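Local coordinates for muconolactone isomerase-like protein (Thermus thermophilus, PDB 1VDH) that catalyses the hydrogen peroxide-dependent decarboxylation of Fe-coproporphyrin III to heme b, the last step of coproporphyrin-dependent heme synthesis, and works as a homopentamer, at residues E55-Y65 / P134-V142; Y179-I187 / G199-Q209. All coordinates share one frame; numbering follows the deposited sequence.

Interaction 1 of 2, residues E55-Y65 / P134-V142; sequences EEAGQGSYGIY and PRVPKSGYV
Lys-138 and Glu-55 meet from opposite directions in a salt bridge, NZ lying 2.8 Å from OE2 on the syn side of the carboxylate. The ammonium also donates to Tyr-62 O and makes an off-centre cation-pi contact with the Tyr-62 ring, NZ 4.3 Å from its centroid. Three donors share Glu-55 OE2: Lys-138 NZ, Ser-61 OG on the anti side, and Tyr-62 N from above the carboxylate plane. Replacing Glu-55 by alanine would probably leave the Lys-138 charge without its mate and take the shared acceptor from Ser-61 OG and Tyr-62 N. A chi1 of -170° sets Ser-61 OG anti to the backbone N, where it donates to OE2 while accepting a nearly straight bond from Val-136 N (2.8 Å to OG, 171°).

The lysine bridges the end of helix 34-56, closed at Gly-58 by a Schellman motif, and the following strand in this chlorite dismutase-family chain of the dimeric alpha-beta barrel superfamily. One water accepts from Arg-135 NH1 and donates to Gly-58 O, another links Tyr-65 OH to Pro-137 O; Arg-135 NH2 donates to Thr-133 O.

Val-142 CG1 sits over one face of the Tyr-65 ring in a CH-pi contact, 3.6 Å from the centroid.

Interaction 2 of 2, residues Y179-I187 / G199-Q209; sequences YQGEVMQVI and GVDLFSEDPVQ
The backbone O of Glu-182 is gripped by two donors: Ser-204 OG, 2.8 Å away and above the carbonyl plane, and a water that also bonds Glu-182 OE2 and Glu-205 N. With chi1 at -175°, the serine hydroxyl swings away from its own backbone N and meets this carbonyl at the end of strand 199-204.

From there the segments run as an antiparallel beta hairpin. Met-184 pairs with Phe-203 and Val-186 with Asp-201, each through two backbone hydrogen bonds. Gln-185 with Leu-202 and Ile-187 with Val-200 are the non-hydrogen-bonded pairs.

On the face bearing Phe-203, Val-186 CG2 touches the ring edge at CE2 (3.8 Å), and the CB atoms of Met-184 and Phe-203 lie 4.0 Å apart. On the other face Gln-185 runs alongside Leu-202, its CG 3.9 Å from CD2. Gln-209, at the start of helix 207-217, brings CB to Val-183 CG2 (3.7 Å) and points OE1 at the edge of the Tyr-179 ring (3.6 Å to CD2).

Gln-185 is predicted to bind Fe-coproporphyrin III, and the backbone bonds of Met-184 and Val-186, on either side of it in the chain, hold its strand, consistent with a hairpin that places a polar amide near the predicted axial ligand His-172.

Overall arrangement
Both contacts are partly buried and reach the same curled antiparallel sheet. Interaction 2 holds two neighbouring strands by regular backbone bonds, and the start of helix 207-217 against the turn before strand 184-189; interaction 1 ties a helix end and a strand to a connecting loop and the start of strand 141-152, so side-chain charge, a hydroxyl and waters do most of the polar work beside the packing on Tyr-65. Strands 141-152 and 198-204 join the two: Tyr-141 N probably bonds Ser-204 O (2.7 Å), and Phe-203 CE1 packs against Tyr-65 OH. In interaction 1 exposed Lys-138 and Arg-135 flank buried Ser-61 and Val-136; in interaction 2 strand 199-204 is buried, Glu-182 and Met-184 exposed.

Interaction 1 of 2, residues E55-Y65 / P134-V142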
ATOM      1  N   GLU A  55     -14.682  19.854 -28.960  1.00 13.64           N
ATOM      2  CA  GLU A  55     -13.310  20.256 -29.257  1.00 12.64           C
ATOM      3  C   GLU A  55     -13.309  21.175 -30.481  1.00 13.29           C
ATOM      4  O   GLU A  55     -12.616  22.190 -30.503  1.00 13.08           O
ATOM      5  CB  GLU A  55     -12.447  19.022 -29.514  1.00 12.03           C
ATOM      6  CG  GLU A  55     -10.978  19.318 -29.754  1.00 13.39           C
ATOM      7  CD  GLU A  55     -10.171  18.056 -29.941  1.00 15.79           C
ATOM      8  OE1 GLU A  55     -10.268  17.443 -31.024  1.00 18.12           O
ATOM      9  OE2 GLU A  55      -9.449  17.666 -29.006  1.00 16.68           O
ATOM     10  N   GLU A  56     -14.108  20.825 -31.486  1.00 14.04           N
ATOM     11  CA  GLU A  56     -14.208  21.639 -32.696  1.00 16.75           C
ATOM     12  C   GLU A  56     -14.780  23.020 -32.364  1.00 16.73           C
ATOM     13  O   GLU A  56     -14.431  24.014 -33.001  1.00 18.45           O
ATOM     14  CB  GLU A  56     -15.077  20.935 -33.741  1.00 18.13           C
ATOM     15  CG  GLU A  56     -14.480  19.620 -34.241  1.00 22.03           C
ATOM     16  CD  GLU A  56     -15.373  18.882 -35.233  1.00 24.47           C
ATOM     17  OE1 GLU A  56     -14.888  17.915 -35.859  1.00 22.68           O
ATOM     18  OE2 GLU A  56     -16.556  19.261 -35.391  1.00 26.46           O
ATOM     19  N   ALA A  57     -15.626  23.080 -31.338  1.00 16.79           N
ATOM     20  CA  ALA A  57     -16.238  24.335 -30.905  1.00 17.70           C
ATOM     21  C   ALA A  57     -15.325  25.140 -29.976  1.00 17.26           C
ATOM     22  O   ALA A  57     -15.673  26.250 -29.564  1.00 18.62           O
ATOM     23  CB  ALA A  57     -17.574  24.057 -30.218  1.00 18.26           C
ATOM     24  N   GLY A  58     -14.158  24.582 -29.652  1.00 16.68           N
ATOM     25  CA  GLY A  58     -13.219  25.261 -28.770  1.00 14.35           C
ATOM     26  C   GLY A  58     -13.612  25.219 -27.300  1.00 14.07           C
ATOM     27  O   GLY A  58     -13.116  26.013 -26.499  1.00 14.32           O
ATOM     28  N   GLN A  59     -14.490  24.283 -26.948  1.00 14.30           N
ATOM     29  CA  GLN A  59     -14.976  24.128 -25.576  1.00 14.87           C
ATOM     30  C   GLN A  59     -14.257  23.029 -24.793  1.00 14.54           C
ATOM     31  O   GLN A  59     -14.781  22.532 -23.790  1.00 13.98           O
ATOM     32  CB  GLN A  59     -16.482  23.824 -25.583  1.00 19.05           C
ATOM     33  CG  GLN A  59     -17.333  24.856 -26.301  1.00 23.35           C
ATOM     34  CD  GLN A  59     -17.141  26.253 -25.749  1.00 28.07           C
ATOM     35  OE1 GLN A  59     -17.005  26.448 -24.540  1.00 30.28           O
ATOM     36  NE2 GLN A  59     -17.123  27.237 -26.640  1.00 32.11           N
ATOM     37  N   GLY A  60     -13.081  22.631 -25.269  1.00 12.70           N
ATOM     38  CA  GLY A  60     -12.319  21.595 -24.594  1.00 12.67           C
ATOM     39  C   GLY A  60     -11.489  20.782 -25.568  1.00 12.00           C
ATOM     40  O   GLY A  60     -11.358  21.144 -26.739  1.00 11.18           O
ATOM     41  N   SER A  61     -10.933  19.675 -25.086  1.00  9.90           N
ATOM     42  CA  SER A  61     -10.118  18.801 -25.921  1.00  8.95           C
ATOM     43  C   SER A  61     -10.090  17.408 -25.296  1.00  9.26           C
ATOM     44  O   SER A  61     -10.430  17.246 -24.119  1.00  9.03           O
ATOM     45  CB  SER A  61      -8.696  19.369 -26.043  1.00  9.52           C
ATOM     46  OG  SER A  61      -7.941  18.672 -27.022  1.00  9.61           O
ATOM     47  N   TYR A  62      -9.718  16.402 -26.084  1.00  8.57           N
ATOM     48  CA  TYR A  62      -9.657  15.035 -25.574  1.00  8.50           C
ATOM     49  C   TYR A  62      -8.668  14.157 -26.338  1.00  9.39           C
ATOM     50  O   TYR A  62      -8.188  14.515 -27.415  1.00 10.48           O
ATOM     51  CB  TYR A  62     -11.037  14.369 -25.638  1.00  8.81           C
ATOM     52  CG  TYR A  62     -11.350  13.775 -26.999  1.00 12.16           C
ATOM     53  CD1 TYR A  62     -11.241  12.401 -27.223  1.00 12.17           C
ATOM     54  CD2 TYR A  62     -11.695  14.592 -28.076  1.00 10.56           C
ATOM     55  CE1 TYR A  62     -11.462  11.857 -28.483  1.00 13.21           C
ATOM     56  CE2 TYR A  62     -11.918  14.053 -29.345  1.00 13.28           C
ATOM     57  CZ  TYR A  62     -11.799  12.686 -29.539  1.00 13.67           C
ATOM     58  OH  TYR A  62     -12.015  12.142 -30.785  1.00 17.64           O
ATOM     59  N   GLY A  63      -8.433  12.975 -25.784  1.00  9.10           N
ATOM     60  CA  GLY A  63      -7.552  12.001 -26.389  1.00  8.53           C
ATOM     61  C   GLY A  63      -7.793  10.654 -25.743  1.00  7.85           C
ATOM     62  O   GLY A  63      -8.106  10.583 -24.550  1.00  7.20           O
ATOM     63  N   ILE A  64      -7.728   9.589 -26.536  1.00  7.56           N
ATOM     64  CA  ILE A  64      -7.911   8.232 -26.014  1.00  8.62           C
ATOM     65  C   ILE A  64      -6.642   7.458 -26.350  1.00  9.46           C
ATOM     66  O   ILE A  64      -6.186   7.474 -27.497  1.00  9.93           O
ATOM     67  CB  ILE A  64      -9.156   7.538 -26.604  1.00  9.07           C
ATOM     68  CG1 ILE A  64     -10.422   8.298 -26.181  1.00  9.88           C
ATOM     69  CG2 ILE A  64      -9.229   6.086 -26.124  1.00  9.01           C
ATOM     70  CD1 ILE A  64     -11.722   7.711 -26.718  1.00 11.13           C
ATOM     71  N   TYR A  65      -6.081   6.778 -25.353  1.00  8.21           N
ATOM     72  CA  TYR A  65      -4.826   6.056 -25.542  1.00  7.28           C
ATOM     73  C   TYR A  65      -4.799   4.603 -25.104  1.00  7.52           C
ATOM     74  O   TYR A  65      -5.526   4.201 -24.196  1.00  7.46           O
ATOM     75  CB  TYR A  65      -3.710   6.773 -24.779  1.00  5.86           C
ATOM     76  CG  TYR A  65      -3.626   8.254 -25.033  1.00  4.96           C
ATOM     77  CD1 TYR A  65      -2.683   8.772 -25.919  1.00  7.12           C
ATOM     78  CD2 TYR A  65      -4.475   9.143 -24.377  1.00  6.05           C
ATOM     79  CE1 TYR A  65      -2.584  10.136 -26.147  1.00  6.62           C
ATOM     80  CE2 TYR A  65      -4.386  10.511 -24.598  1.00  8.28           C
ATOM     81  CZ  TYR A  65      -3.436  10.998 -25.484  1.00  7.38           C
ATOM     82  OH  TYR A  65      -3.330  12.348 -25.699  1.00  8.14           O
ATOM     83  N   PRO A 134      -4.660  24.167 -23.841  1.00  9.21           N
ATOM     84  CA  PRO A 134      -3.922  23.263 -24.729  1.00  9.19           C
ATOM     85  C   PRO A 134      -4.760  22.148 -25.345  1.00 10.29           C
ATOM     86  O   PRO A 134      -5.516  21.460 -24.652  1.00 10.22           O
ATOM     87  CB  PRO A 134      -2.841  22.701 -23.806  1.00  8.49           C
ATOM     88  CG  PRO A 134      -3.578  22.564 -22.499  1.00  6.40           C
ATOM     89  CD  PRO A 134      -4.360  23.873 -22.424  1.00  8.04           C
ATOM     90  N   ARG A 135      -4.644  21.999 -26.659  1.00  9.32           N
ATOM     91  CA  ARG A 135      -5.356  20.944 -27.369  1.00 10.30           C
ATOM     92  C   ARG A 135      -4.484  19.705 -27.368  1.00  9.68           C
ATOM     93  O   ARG A 135      -3.269  19.796 -27.535  1.00 10.03           O
ATOM     94  CB  ARG A 135      -5.653  21.348 -28.815  1.00 10.84           C
ATOM     95  CG  ARG A 135      -6.984  22.048 -29.018  1.00 13.69           C
ATOM     96  CD  ARG A 135      -7.027  23.410 -28.343  1.00 14.82           C
ATOM     97  NE  ARG A 135      -8.220  24.156 -28.737  1.00 13.47           N
ATOM     98  CZ  ARG A 135      -8.494  25.399 -28.352  1.00 14.90           C
ATOM     99  NH1 ARG A 135      -9.606  25.989 -28.777  1.00 12.71           N
ATOM    100  NH2 ARG A 135      -7.678  26.041 -27.525  1.00 12.77           N
ATOM    101  N   VAL A 136      -5.109  18.550 -27.166  1.00 10.32           N
ATOM    102  CA  VAL A 136      -4.401  17.275 -27.151  1.00  9.80           C
ATOM    103  C   VAL A 136      -4.033  16.882 -28.588  1.00 10.87           C
ATOM    104  O   VAL A 136      -4.905  16.821 -29.456  1.00  9.42           O
ATOM    105  CB  VAL A 136      -5.298  16.172 -26.542  1.00 11.08           C
ATOM    106  CG1 VAL A 136      -4.611  14.838 -26.605  1.00  9.47           C
ATOM    107  CG2 VAL A 136      -5.656  16.520 -25.105  1.00  9.82           C
ATOM    108  N   PRO A 137      -2.736  16.633 -28.861  1.00 10.47           N
ATOM    109  CA  PRO A 137      -2.306  16.249 -30.212  1.00 10.00           C
ATOM    110  C   PRO A 137      -2.944  14.937 -30.673  1.00 11.40           C
ATOM    111  O   PRO A 137      -3.245  14.055 -29.862  1.00  9.96           O
ATOM    112  CB  PRO A 137      -0.777  16.178 -30.088  1.00 11.33           C
ATOM    113  CG  PRO A 137      -0.542  15.935 -28.634  1.00 12.01           C
ATOM    114  CD  PRO A 137      -1.577  16.793 -27.964  1.00  9.57           C
ATOM    115  N   LYS A 138      -3.165  14.820 -31.980  1.00 12.03           N
ATOM    116  CA  LYS A 138      -3.836  13.651 -32.539  1.00 13.16           C
ATOM    117  C   LYS A 138      -2.972  12.558 -33.159  1.00 14.87           C
ATOM    118  O   LYS A 138      -3.391  11.896 -34.106  1.00 15.78           O
ATOM    119  CB  LYS A 138      -4.896  14.107 -33.544  1.00 15.83           C
ATOM    120  CG  LYS A 138      -5.812  15.199 -33.009  1.00 16.81           C
ATOM    121  CD  LYS A 138      -6.598  14.722 -31.803  1.00 18.79           C
ATOM    122  CE  LYS A 138      -7.461  15.833 -31.244  1.00 19.99           C
ATOM    123  NZ  LYS A 138      -8.288  15.354 -30.109  1.00 22.31           N
ATOM    124  N   SER A 139      -1.791  12.344 -32.597  1.00 14.33           N
ATOM    125  CA  SER A 139      -0.883  11.311 -33.077  1.00 14.80           C
ATOM    126  C   SER A 139       0.196  11.120 -32.027  1.00 13.77           C
ATOM    127  O   SER A 139       0.273  11.880 -31.064  1.00 14.63           O
ATOM    128  CB  SER A 139      -0.235  11.729 -34.404  1.00 15.69           C
ATOM    129  OG  SER A 139       0.579  12.879 -34.239  1.00 20.29           O
ATOM    130  N   GLY A 140       1.029  10.105 -32.216  1.00 12.24           N
ATOM    131  CA  GLY A 140       2.109   9.873 -31.283  1.00  9.67           C
ATOM    132  C   GLY A 140       1.749   9.202 -29.973  1.00  9.48           C
ATOM    133  O   GLY A 140       0.823   8.394 -29.897  1.00  8.44           O
ATOM    134  N   TYR A 141       2.470   9.595 -28.928  1.00  9.71           N
ATOM    135  CA  TYR A 141       2.321   9.011 -27.604  1.00  8.18           C
ATOM    136  C   TYR A 141       2.165  10.040 -26.496  1.00  6.79           C
ATOM    137  O   TYR A 141       2.437  11.226 -26.684  1.00  5.75           O
ATOM    138  CB  TYR A 141       3.557   8.143 -27.308  1.00  7.43           C
ATOM    139  CG  TYR A 141       3.828   7.113 -28.381  1.00  7.80           C
ATOM    140  CD1 TYR A 141       3.386   5.797 -28.241  1.00  7.99           C
ATOM    141  CD2 TYR A 141       4.436   7.480 -29.581  1.00  7.53           C
ATOM    142  CE1 TYR A 141       3.534   4.874 -29.280  1.00  9.11           C
ATOM    143  CE2 TYR A 141       4.585   6.569 -30.620  1.00  9.82           C
ATOM    144  CZ  TYR A 141       4.130   5.274 -30.467  1.00  9.58           C
ATOM    145  OH  TYR A 141       4.239   4.394 -31.522  1.00  9.02           O
ATOM    146  N   VAL A 142       1.731   9.561 -25.336  1.00  7.16           N
ATOM    147  CA  VAL A 142       1.563  10.403 -24.167  1.00  6.34           C
ATOM    148  C   VAL A 142       2.278   9.772 -22.977  1.00  7.03           C
ATOM    149  O   VAL A 142       2.380   8.546 -22.875  1.00  7.62           O
ATOM    150  CB  VAL A 142       0.063  10.596 -23.782  1.00  6.81           C
ATOM    151  CG1 VAL A 142      -0.552   9.276 -23.311  1.00  4.83           C
ATOM    152  CG2 VAL A 142      -0.061  11.653 -22.680  1.00  8.10           C
TER
HETATM  153  O   HOH W   1     -10.860  23.030 -28.518  1.00 26.44           O
HETATM  154  O   HOH W   2     -11.219  27.933 -27.047  1.00 36.04           O
HETATM  155  O   HOH W   3     -10.186  13.707 -32.526  1.00 26.88           O
HETATM  156  O   HOH W   4      -1.849  12.834 -27.915  1.00 10.72           O

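Interaction 2 of 2, residues Y179-I187 / G199-Q209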
ATOM      1  N   TYR A 179      14.553  19.904 -26.017  1.00 17.00           N
ATOM      2  CA  TYR A 179      13.528  18.902 -26.303  1.00 14.23           C
ATOM      3  C   TYR A 179      12.249  19.486 -26.896  1.00 15.28           C
ATOM      4  O   TYR A 179      11.360  18.729 -27.289  1.00 13.69           O
ATOM      5  CB  TYR A 179      13.183  18.094 -25.044  1.00 12.78           C
ATOM      6  CG  TYR A 179      14.307  17.208 -24.558  1.00  9.23           C
ATOM      7  CD1 TYR A 179      15.164  17.631 -23.548  1.00  6.08           C
ATOM      8  CD2 TYR A 179      14.533  15.960 -25.137  1.00  9.93           C
ATOM      9  CE1 TYR A 179      16.231  16.831 -23.124  1.00  9.42           C
ATOM     10  CE2 TYR A 179      15.593  15.153 -24.724  1.00 10.54           C
ATOM     11  CZ  TYR A 179      16.437  15.595 -23.723  1.00  9.92           C
ATOM     12  OH  TYR A 179      17.492  14.807 -23.336  1.00 10.58           O
ATOM     13  N   GLN A 180      12.168  20.815 -26.980  1.00 15.65           N
ATOM     14  CA  GLN A 180      10.987  21.500 -27.520  1.00 17.66           C
ATOM     15  C   GLN A 180      10.517  20.976 -28.867  1.00 15.93           C
ATOM     16  O   GLN A 180       9.317  20.836 -29.104  1.00 17.44           O
ATOM     17  CB  GLN A 180      11.241  23.002 -27.679  1.00 20.20           C
ATOM     18  CG  GLN A 180      11.078  23.822 -26.429  1.00 26.29           C
ATOM     19  CD  GLN A 180      10.888  25.293 -26.744  1.00 27.54           C
ATOM     20  OE1 GLN A 180       9.883  25.893 -26.364  1.00 30.02           O
ATOM     21  NE2 GLN A 180      11.839  25.873 -27.468  1.00 27.93           N
ATOM     22  N   GLY A 181      11.471  20.711 -29.751  1.00 14.01           N
ATOM     23  CA  GLY A 181      11.139  20.228 -31.078  1.00 15.62           C
ATOM     24  C   GLY A 181      10.489  18.860 -31.142  1.00 14.27           C
ATOM     25  O   GLY A 181       9.790  18.559 -32.107  1.00 16.05           O
ATOM     26  N   GLU A 182      10.701  18.038 -30.115  1.00 13.40           N
ATOM     27  CA  GLU A 182      10.148  16.688 -30.089  1.00 12.03           C
ATOM     28  C   GLU A 182       9.161  16.403 -28.959  1.00 10.34           C
ATOM     29  O   GLU A 182       8.413  15.430 -29.021  1.00  8.82           O
ATOM     30  CB  GLU A 182      11.283  15.660 -30.017  1.00 12.46           C
ATOM     31  CG  GLU A 182      12.224  15.647 -31.226  1.00 15.11           C
ATOM     32  CD  GLU A 182      11.564  15.154 -32.506  1.00 17.42           C
ATOM     33  OE1 GLU A 182      12.081  15.470 -33.597  1.00 17.95           O
ATOM     34  OE2 GLU A 182      10.539  14.446 -32.434  1.00 19.58           O
ATOM     35  N   VAL A 183       9.159  17.238 -27.926  1.00 10.02           N
ATOM     36  CA  VAL A 183       8.273  17.013 -26.788  1.00 10.49           C
ATOM     37  C   VAL A 183       7.440  18.230 -26.408  1.00  9.93           C
ATOM     38  O   VAL A 183       7.978  19.321 -26.218  1.00  9.98           O
ATOM     39  CB  VAL A 183       9.084  16.566 -25.530  1.00 10.77           C
ATOM     40  CG1 VAL A 183       8.145  16.191 -24.392  1.00 11.45           C
ATOM     41  CG2 VAL A 183       9.999  15.386 -25.866  1.00  9.76           C
ATOM     42  N   MET A 184       6.126  18.026 -26.317  1.00  9.63           N
ATOM     43  CA  MET A 184       5.177  19.064 -25.911  1.00 10.58           C
ATOM     44  C   MET A 184       4.898  18.780 -24.440  1.00 11.48           C
ATOM     45  O   MET A 184       4.831  17.616 -24.040  1.00 11.08           O
ATOM     46  CB  MET A 184       3.864  18.939 -26.687  1.00 10.41           C
ATOM     47  CG  MET A 184       3.984  19.170 -28.177  1.00 14.42           C
ATOM     48  SD  MET A 184       2.456  18.738 -29.015  1.00 15.54           S
ATOM     49  CE  MET A 184       1.274  19.764 -28.077  1.00 12.38           C
ATOM     50  N   GLN A 185       4.700  19.827 -23.646  1.00 10.90           N
ATOM     51  CA  GLN A 185       4.451  19.649 -22.220  1.00 12.54           C
ATOM     52  C   GLN A 185       3.256  20.433 -21.699  1.00 12.74           C
ATOM     53  O   GLN A 185       3.093  21.614 -22.005  1.00 13.53           O
ATOM     54  CB  GLN A 185       5.696  20.047 -21.420  1.00 14.15           C
ATOM     55  CG  GLN A 185       5.545  19.911 -19.907  1.00 18.22           C
ATOM     56  CD  GLN A 185       6.758  20.418 -19.147  1.00 19.57           C
ATOM     57  OE1 GLN A 185       6.971  21.623 -19.030  1.00 24.38           O
ATOM     58  NE2 GLN A 185       7.557  19.496 -18.622  1.00 22.42           N
ATOM     59  N   VAL A 186       2.410  19.756 -20.927  1.00 11.21           N
ATOM     60  CA  VAL A 186       1.253  20.394 -20.313  1.00 11.05           C
ATOM     61  C   VAL A 186       1.334  20.129 -18.823  1.00  9.08           C
ATOM     62  O   VAL A 186       1.321  18.974 -18.385  1.00  8.49           O
ATOM     63  CB  VAL A 186      -0.095  19.854 -20.848  1.00 10.29           C
ATOM     64  CG1 VAL A 186      -1.256  20.483 -20.065  1.00  9.82           C
ATOM     65  CG2 VAL A 186      -0.241  20.169 -22.323  1.00 10.45           C
ATOM     66  N   ILE A 187       1.484  21.205 -18.057  1.00  7.93           N
ATOM     67  CA  ILE A 187       1.562  21.129 -16.605  1.00  7.88           C
ATOM     68  C   ILE A 187       0.214  21.563 -16.035  1.00  8.64           C
ATOM     69  O   ILE A 187      -0.344  22.580 -16.449  1.00  7.53           O
ATOM     70  CB  ILE A 187       2.646  22.075 -16.038  1.00 10.26           C
ATOM     71  CG1 ILE A 187       4.016  21.733 -16.623  1.00 13.53           C
ATOM     72  CG2 ILE A 187       2.688  21.982 -14.510  1.00 10.68           C
ATOM     73  CD1 ILE A 187       5.128  22.649 -16.135  1.00 17.48           C
ATOM     74  N   GLY A 199       0.185  17.542 -12.160  1.00  6.61           N
ATOM     75  CA  GLY A 199       0.007  16.468 -13.111  1.00  7.84           C
ATOM     76  C   GLY A 199       0.856  16.914 -14.292  1.00  7.76           C
ATOM     77  O   GLY A 199       0.899  18.110 -14.606  1.00  9.12           O
ATOM     78  N   VAL A 200       1.584  15.989 -14.908  1.00  7.88           N
ATOM     79  CA  VAL A 200       2.419  16.330 -16.056  1.00  7.09           C
ATOM     80  C   VAL A 200       2.110  15.441 -17.256  1.00  7.00           C
ATOM     81  O   VAL A 200       2.127  14.217 -17.146  1.00  6.41           O
ATOM     82  CB  VAL A 200       3.931  16.185 -15.741  1.00  6.93           C
ATOM     83  CG1 VAL A 200       4.761  16.593 -16.960  1.00  6.53           C
ATOM     84  CG2 VAL A 200       4.320  17.037 -14.533  1.00  6.29           C
ATOM     85  N   ASP A 201       1.816  16.072 -18.391  1.00  5.16           N
ATOM     86  CA  ASP A 201       1.541  15.365 -19.639  1.00  7.33           C
ATOM     87  C   ASP A 201       2.599  15.731 -20.663  1.00  6.29           C
ATOM     88  O   ASP A 201       2.802  16.910 -20.958  1.00  6.05           O
ATOM     89  CB  ASP A 201       0.181  15.755 -20.213  1.00  8.27           C
ATOM     90  CG  ASP A 201      -0.962  15.173 -19.435  1.00  8.79           C
ATOM     91  OD1 ASP A 201      -1.236  13.963 -19.595  1.00  9.11           O
ATOM     92  OD2 ASP A 201      -1.580  15.927 -18.662  1.00  8.56           O
ATOM     93  N   LEU A 202       3.303  14.723 -21.163  1.00  5.78           N
ATOM     94  CA  LEU A 202       4.317  14.930 -22.194  1.00  6.83           C
ATOM     95  C   LEU A 202       3.775  14.263 -23.455  1.00  6.27           C
ATOM     96  O   LEU A 202       3.176  13.192 -23.383  1.00  4.20           O
ATOM     97  CB  LEU A 202       5.650  14.278 -21.794  1.00  7.45           C
ATOM     98  CG  LEU A 202       6.288  14.682 -20.454  1.00  8.44           C
ATOM     99  CD1 LEU A 202       7.632  13.967 -20.285  1.00  7.05           C
ATOM    100  CD2 LEU A 202       6.478  16.190 -20.387  1.00  8.15           C
ATOM    101  N   PHE A 203       3.955  14.914 -24.602  1.00  7.49           N
ATOM    102  CA  PHE A 203       3.483  14.379 -25.873  1.00  7.21           C
ATOM    103  C   PHE A 203       4.652  14.333 -26.848  1.00  7.62           C
ATOM    104  O   PHE A 203       5.410  15.301 -26.957  1.00 10.00           O
ATOM    105  CB  PHE A 203       2.369  15.260 -26.442  1.00  7.99           C
ATOM    106  CG  PHE A 203       1.180  15.403 -25.533  1.00  7.03           C
ATOM    107  CD1 PHE A 203       0.245  14.381 -25.419  1.00  7.78           C
ATOM    108  CD2 PHE A 203       0.989  16.570 -24.802  1.00  8.94           C
ATOM    109  CE1 PHE A 203      -0.871  14.521 -24.590  1.00  7.23           C
ATOM    110  CE2 PHE A 203      -0.122  16.720 -23.970  1.00  9.76           C
ATOM    111  CZ  PHE A 203      -1.053  15.693 -23.865  1.00  9.61           C
ATOM    112  N   SER A 204       4.786  13.221 -27.564  1.00  7.65           N
ATOM    113  CA  SER A 204       5.883  13.053 -28.518  1.00  7.70           C
ATOM    114  C   SER A 204       5.567  11.936 -29.497  1.00  7.12           C
ATOM    115  O   SER A 204       4.718  11.090 -29.225  1.00  6.61           O
ATOM    116  CB  SER A 204       7.177  12.696 -27.767  1.00  7.28           C
ATOM    117  OG  SER A 204       8.292  12.638 -28.645  1.00  8.83           O
ATOM    118  N   GLU A 205       6.267  11.926 -30.630  1.00  8.21           N
ATOM    119  CA  GLU A 205       6.066  10.888 -31.638  1.00 10.19           C
ATOM    120  C   GLU A 205       6.921   9.665 -31.333  1.00  9.61           C
ATOM    121  O   GLU A 205       6.805   8.639 -32.000  1.00  8.53           O
ATOM    122  CB  GLU A 205       6.409  11.416 -33.037  1.00 13.91           C
ATOM    123  CG  GLU A 205       5.529  12.567 -33.508  1.00 21.91           C
ATOM    124  CD  GLU A 205       4.047  12.208 -33.587  1.00 27.95           C
ATOM    125  OE1 GLU A 205       3.702  11.155 -34.173  1.00 31.80           O
ATOM    126  OE2 GLU A 205       3.221  12.991 -33.073  1.00 33.33           O
ATOM    127  N   ASP A 206       7.777   9.782 -30.322  1.00  9.24           N
ATOM    128  CA  ASP A 206       8.667   8.694 -29.925  1.00  9.42           C
ATOM    129  C   ASP A 206       8.722   8.645 -28.400  1.00  9.14           C
ATOM    130  O   ASP A 206       9.170   9.594 -27.762  1.00  8.51           O
ATOM    131  CB  ASP A 206      10.073   8.944 -30.497  1.00 10.38           C
ATOM    132  CG  ASP A 206      11.034   7.771 -30.277  1.00 13.91           C
ATOM    133  OD1 ASP A 206      10.717   6.829 -29.521  1.00  9.84           O
ATOM    134  OD2 ASP A 206      12.133   7.802 -30.869  1.00 13.50           O
ATOM    135  N   PRO A 207       8.274   7.526 -27.800  1.00  9.07           N
ATOM    136  CA  PRO A 207       8.284   7.381 -26.342  1.00  9.31           C
ATOM    137  C   PRO A 207       9.684   7.484 -25.740  1.00  7.45           C
ATOM    138  O   PRO A 207       9.836   7.842 -24.578  1.00  6.68           O
ATOM    139  CB  PRO A 207       7.641   6.003 -26.123  1.00  9.33           C
ATOM    140  CG  PRO A 207       7.953   5.266 -27.379  1.00 12.56           C
ATOM    141  CD  PRO A 207       7.743   6.311 -28.445  1.00 10.46           C
ATOM    142  N   VAL A 208      10.708   7.223 -26.548  1.00  7.55           N
ATOM    143  CA  VAL A 208      12.085   7.315 -26.074  1.00  6.84           C
ATOM    144  C   VAL A 208      12.408   8.759 -25.691  1.00  6.59           C
ATOM    145  O   VAL A 208      13.216   9.000 -24.799  1.00  5.10           O
ATOM    146  CB  VAL A 208      13.087   6.780 -27.125  1.00  9.80           C
ATOM    147  CG1 VAL A 208      14.525   7.049 -26.698  1.00 11.14           C
ATOM    148  CG2 VAL A 208      12.885   5.282 -27.301  1.00 11.06           C
ATOM    149  N   GLN A 209      11.747   9.720 -26.338  1.00  6.34           N
ATOM    150  CA  GLN A 209      11.974  11.127 -26.011  1.00  6.92           C
ATOM    151  C   GLN A 209      11.559  11.399 -24.565  1.00  4.96           C
ATOM    152  O   GLN A 209      12.180  12.216 -23.883  1.00  4.69           O
ATOM    153  CB  GLN A 209      11.240  12.044 -26.993  1.00  6.35           C
ATOM    154  CG  GLN A 209      11.898  12.112 -28.374  1.00 11.10           C
ATOM    155  CD  GLN A 209      13.228  12.856 -28.350  1.00 13.68           C
ATOM    156  OE1 GLN A 209      13.310  13.983 -27.862  1.00 12.96           O
ATOM    157  NE2 GLN A 209      14.276  12.223 -28.867  1.00 14.23           N
TER
HETATM  158  O   HOH W   5       7.892  14.314 -31.530  1.00 10.08           O
HETATM  159  O   HOH W   6      -1.131  18.038 -16.984  1.00  9.21           O